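Local coordinates for protein ferredoxin component of dioxygenase (Sphingobium yanoikuyae, PDB 2I7F) that binds a Rieske-type [2Fe-2S] cluster and probably passes electrons to the terminal oxygenase of the biphenyl 2,3-dioxygenase system, at residues Gly48-Thr53 with Cys64-Gly69. Numbering follows the deposited sequence.
With FES (Fe2/s2 (inorganic) cluster), chain D.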
loop_
_atom_site.group_PDB
_atom_site.type_symbol
_atom_site.label_atom_id
_atom_site.label_comp_id
_atom_site.label_asym_id
_atom_site.label_seq_id
_atom_site.Cartn_x
_atom_site.Cartn_y
_atom_site.Cartn_z
ATOM N N GLY A 48 3.514 -14.528 -1.292
ATOM C CA GLY A 48 2.417 -15.470 -1.265
ATOM C C GLY A 48 1.048 -14.835 -1.264
ATOM O O GLY A 48 0.880 -13.683 -1.635
ATOM N N ASN A 49 0.048 -15.619 -0.875
ATOM C CA ASN A 49 -1.335 -15.184 -0.927
ATOM C C ASN A 49 -1.728 -14.607 0.443
ATOM O O ASN A 49 -2.372 -15.266 1.245
ATOM C CB ASN A 49 -2.257 -16.356 -1.314
ATOM C CG ASN A 49 -2.101 -16.809 -2.755
ATOM O OD1 ASN A 49 -1.981 -16.012 -3.663
ATOM N ND2 ASN A 49 -2.131 -18.134 -2.962
ATOM N N ALA A 50 -1.268 -13.380 0.711
ATOM C CA ALA A 50 -1.660 -12.585 1.857
ATOM C C ALA A 50 -1.796 -11.154 1.369
ATOM O O ALA A 50 -1.173 -10.779 0.369
ATOM C CB ALA A 50 -0.632 -12.664 2.947
ATOM N N MET A 51 -2.620 -10.378 2.060
ATOM C CA MET A 51 -2.773 -8.942 1.785
ATOM C C MET A 51 -2.002 -8.140 2.801
ATOM O O MET A 51 -2.159 -8.353 4.008
ATOM C CB MET A 51 -4.238 -8.501 1.813
ATOM C CG MET A 51 -5.102 -9.023 0.616
ATOM S SD MET A 51 -4.445 -8.667 -1.017
ATOM C CE MET A 51 -5.605 -9.484 -2.059
ATOM N N LEU A 52 -1.208 -7.191 2.316
ATOM C CA LEU A 52 -0.404 -6.373 3.198
ATOM C C LEU A 52 -1.235 -5.509 4.162
ATOM O O LEU A 52 -0.822 -5.290 5.289
ATOM C CB LEU A 52 0.580 -5.533 2.412
ATOM C CG LEU A 52 1.634 -6.280 1.632
ATOM C CD1 LEU A 52 2.384 -5.230 0.839
ATOM C CD2 LEU A 52 2.575 -7.098 2.600
ATOM N N THR A 53 -2.440 -5.108 3.757
ATOM C CA THR A 53 -3.328 -4.311 4.633
ATOM C C THR A 53 -3.794 -5.127 5.856
ATOM O O THR A 53 -4.216 -4.525 6.848
ATOM C CB THR A 53 -4.565 -3.779 3.886
ATOM O OG1 THR A 53 -5.282 -4.894 3.345
ATOM C CG2 THR A 53 -4.170 -2.782 2.804
ATOM N N CYS A 64 4.100 -8.332 6.307
ATOM C CA CYS A 64 3.117 -9.267 5.830
ATOM C C CYS A 64 2.548 -10.075 7.007
ATOM O O CYS A 64 3.280 -10.359 7.983
ATOM C CB CYS A 64 3.768 -10.199 4.802
ATOM S SG CYS A 64 2.643 -11.394 4.042
ATOM N N PRO A 65 1.234 -10.433 6.946
ATOM C CA PRO A 65 0.677 -11.314 7.963
ATOM C C PRO A 65 1.273 -12.735 8.051
ATOM O O PRO A 65 1.035 -13.441 9.031
ATOM C CB PRO A 65 -0.827 -11.345 7.617
ATOM C CG PRO A 65 -0.949 -10.926 6.269
ATOM C CD PRO A 65 0.205 -9.995 5.981
ATOM N N PHE A 66 2.007 -13.158 7.025
ATOM C CA PHE A 66 2.743 -14.438 7.027
ATOM C C PHE A 66 4.260 -14.202 7.051
ATOM O O PHE A 66 4.758 -13.171 6.577
ATOM C CB PHE A 66 2.466 -15.237 5.752
ATOM C CG PHE A 66 1.156 -15.989 5.719
ATOM C CD1 PHE A 66 0.712 -16.726 6.806
ATOM C CD2 PHE A 66 0.431 -16.049 4.559
ATOM C CE1 PHE A 66 -0.454 -17.467 6.721
ATOM C CE2 PHE A 66 -0.742 -16.785 4.471
ATOM C CZ PHE A 66 -1.178 -17.510 5.557
ATOM N N HIS A 67 4.954 -15.145 7.679
ATOM C CA HIS A 67 6.397 -15.477 7.455
ATOM C C HIS A 67 7.413 -14.451 7.989
ATOM O O HIS A 67 8.628 -14.698 7.957
ATOM C CB HIS A 67 6.737 -15.796 5.988
ATOM C CG HIS A 67 5.782 -16.725 5.292
ATOM N ND1 HIS A 67 5.206 -16.411 4.083
ATOM C CD2 HIS A 67 5.352 -17.973 5.594
ATOM C CE1 HIS A 67 4.426 -17.405 3.693
ATOM N NE2 HIS A 67 4.496 -18.366 4.590
ATOM N N GLY A 68 6.918 -13.303 8.446
ATOM C CA GLY A 68 7.778 -12.235 8.897
ATOM C C GLY A 68 8.297 -11.343 7.784
ATOM O O GLY A 68 9.165 -10.508 8.018
ATOM N N GLY A 69 7.750 -11.491 6.586
ATOM C CA GLY A 69 8.191 -10.730 5.450
ATOM C C GLY A 69 7.813 -9.276 5.626
ATOM O O GLY A 69 6.903 -8.977 6.350
HETATM FE FE1 FES D . 5.178 -14.817 2.673
HETATM FE FE2 FES D . 3.994 -12.328 2.522
HETATM S S1 FES D . 6.000 -12.892 3.284
HETATM S S2 FES D . 3.166 -14.320 1.891
#
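Ala50 CB is the main side-chain contact from Gly48-Thr53, reaching into Cys64-Gly69. It stands 3.7 Å from Cys64 SG, touches Pro65 CG, and lies near Phe66 CD2. Leu52 closes the inner end, its CD2 lying 4.0 Å from Cys64 CB. Buried Ala50, Leu52 and Cys64 form the tight inner part. Pro65 sets the edge of its ring against Met51 O, with CD at 3.5 Å, and CG also against Ala50 CB. An alanine in place of Pro65 would probably open a gap beside Ala50 CB and Met51 O and leave the backbone before Phe66 freer to turn. The solvent side, at Asn49 and Phe66, is looser. There the exposed Phe66 ring brings CE2 to 3.9 Å from Asn49 O, which lies near the ring plane at its edge, while the Asn49 side chain leads off from the contact.

The same loops hold the cluster. With chi1 at -177°, Cys64 SG sits beside its own carbonyl carbon, where it meets both iron FE2, at 2.2 Å, and the Phe66 N-H (N to SG 3.5 Å, 168°). Cys45 supplies that iron's second protein ligand. His67 ND1 binds FE1 at 2.1 Å together with His47, the two imidazoles meeting at about 90°. Gly48 and Gly69 sit where a side-chain carbon would collide with the bridging sulfides S2 and S1. The type I' turn from Phe66 to Gly69 carries His67 round to its iron. This is the two-loop, two-Cys/two-His site of a Rieske domain. Side-chain contact between the loops is mainly apolar, without hydrogen bonds joining them, consistent with Ala50 and Leu52 limiting solvent access to the cysteine-bound iron, and the N-H at Cys64 SG would be expected to stabilise thiolate charge and favour the reduced state.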